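Long-range contact in trehalose synthase regulatory protein (Candida albicans, PDB 5HUS), which probably regulates the trehalose synthase complex and has a C-terminal domain related to the trehalose-phosphatases of the HAD clan: residues G55-L60 / Y89-L94. Sequence-based numbering, arbitrary orientation.
Sequences GLVRLL and YPQIGL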
# COMPACT_ATOMS: atom_id res chain seq x y z
N GLY A 55 12.25 12.64 7.62
CA GLY A 55 12.81 11.60 8.47
C GLY A 55 13.02 10.30 7.71
O GLY A 55 14.04 9.64 7.86
N LEU A 56 12.03 9.94 6.90
CA LEU A 56 12.10 8.74 6.07
C LEU A 56 13.28 8.79 5.12
O LEU A 56 14.03 7.82 5.00
CB LEU A 56 10.79 8.57 5.28
CG LEU A 56 10.77 7.44 4.25
CD1 LEU A 56 10.95 6.10 4.95
CD2 LEU A 56 9.49 7.48 3.43
N VAL A 57 13.44 9.92 4.43
CA VAL A 57 14.51 10.08 3.46
C VAL A 57 15.87 10.09 4.14
O VAL A 57 16.80 9.42 3.69
CB VAL A 57 14.34 11.39 2.65
CG1 VAL A 57 15.48 11.54 1.66
CG2 VAL A 57 13.01 11.41 1.93
N ARG A 58 15.97 10.84 5.23
CA ARG A 58 17.20 10.90 6.01
C ARG A 58 17.63 9.52 6.49
O ARG A 58 18.77 9.12 6.31
CB ARG A 58 17.04 11.85 7.21
CG ARG A 58 18.22 11.86 8.16
CD ARG A 58 18.08 12.93 9.25
NE ARG A 58 16.98 12.66 10.18
CZ ARG A 58 15.79 13.26 10.13
NH1 ARG A 58 15.55 14.19 9.22
NH2 ARG A 58 14.85 12.95 11.02
N LEU A 59 16.69 8.80 7.09
CA LEU A 59 17.00 7.49 7.66
C LEU A 59 17.29 6.43 6.60
O LEU A 59 17.81 5.37 6.93
CB LEU A 59 15.86 7.03 8.57
CG LEU A 59 15.77 7.73 9.92
CD1 LEU A 59 14.59 7.20 10.72
CD2 LEU A 59 17.07 7.56 10.70
N LEU A 60 16.98 6.73 5.34
CA LEU A 60 17.28 5.82 4.24
C LEU A 60 18.20 6.46 3.20
O LEU A 60 18.18 6.07 2.04
CB LEU A 60 15.99 5.37 3.55
CG LEU A 60 14.98 4.55 4.35
CD1 LEU A 60 13.72 4.29 3.52
CD2 LEU A 60 15.59 3.24 4.81
N TYR A 89 11.83 15.43 -2.59
CA TYR A 89 12.46 14.11 -2.51
C TYR A 89 12.09 13.19 -3.67
O TYR A 89 11.41 12.18 -3.48
CB TYR A 89 12.09 13.44 -1.18
CG TYR A 89 12.36 14.31 0.03
CD1 TYR A 89 13.66 14.67 0.37
CD2 TYR A 89 11.32 14.74 0.84
CE1 TYR A 89 13.91 15.45 1.48
CE2 TYR A 89 11.57 15.53 1.96
CZ TYR A 89 12.86 15.88 2.27
OH TYR A 89 13.11 16.66 3.37
N PRO A 90 12.58 13.51 -4.88
CA PRO A 90 12.22 12.68 -6.04
C PRO A 90 12.86 11.29 -6.01
O PRO A 90 12.51 10.47 -6.86
CB PRO A 90 12.75 13.50 -7.22
CG PRO A 90 13.88 14.28 -6.65
CD PRO A 90 13.46 14.63 -5.25
N GLN A 91 13.77 11.03 -5.07
CA GLN A 91 14.43 9.71 -4.99
C GLN A 91 13.46 8.60 -4.61
O GLN A 91 13.74 7.43 -4.84
CB GLN A 91 15.57 9.70 -3.97
CG GLN A 91 16.47 10.91 -3.94
CD GLN A 91 15.93 11.98 -3.03
OE1 GLN A 91 15.01 12.69 -3.40
NE2 GLN A 91 16.49 12.10 -1.83
N ILE A 92 12.34 8.98 -3.99
CA ILE A 92 11.37 8.02 -3.48
C ILE A 92 10.20 7.84 -4.45
O ILE A 92 9.51 8.80 -4.79
CB ILE A 92 10.81 8.48 -2.11
CG1 ILE A 92 11.95 8.66 -1.09
CG2 ILE A 92 9.77 7.49 -1.58
CD1 ILE A 92 11.48 8.67 0.34
N GLY A 93 9.97 6.60 -4.88
CA GLY A 93 8.80 6.32 -5.69
C GLY A 93 7.55 6.39 -4.83
O GLY A 93 7.59 6.14 -3.62
N LEU A 94 6.43 6.77 -5.45
CA LEU A 94 5.19 6.93 -4.71
C LEU A 94 4.06 6.08 -5.27
O LEU A 94 3.85 6.03 -6.49
CB LEU A 94 4.76 8.40 -4.70
CG LEU A 94 5.79 9.39 -4.13
CD1 LEU A 94 5.39 10.83 -4.42
CD2 LEU A 94 5.99 9.18 -2.63
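Val57 points from its helix toward Tyr89, Gln91 and Ile92, its two methyl groups meeting different partners. CG2 makes a CH-pi contact over one face of the Tyr89 ring, 3.8 Å from the ring centroid and 22° off the ring normal. Val57 CG2 is displaced from the ring centre toward the CB-bearing rim, with Tyr89 CG the nearest ring atom at 3.5 Å. With CG1 anti to the backbone N (chi1 179°), that second methyl is set beside the carbonyl carbon; it approaches Tyr89 CD1 at 3.8 Å and the amide atom Gln91 NE2 at 3.7 Å, the glutamine side chain crossing the valine at about a right angle.

Aliphatic packing completes the interface. The tip of Ile92 lies against both helix residues: its CD1 is 3.5 Å from Val57 CG2 and 3.9 Å from Leu56 CD2. Val57 CG2 is thus held between the aromatic ring and the isoleucine methyl. Tyr89, Gln91 and Ile92 belong to one type I beta turn from Tyr89 to Ile92, and each presents its side chain to Val57; the Ile92 N to Tyr89 O bond of the turn is weak at 3.4 Å.

The contact joins helix 53-59 to the turn leading into strand 93-96, which pairs in parallel with strand 69-74 in the central mixed sheet of this HAD-type domain. Phe86 of helix 79-86 touches both Leu56 and Ile92, extending the apolar layer, while Leu56 also rests on Leu301 of helix 297-304.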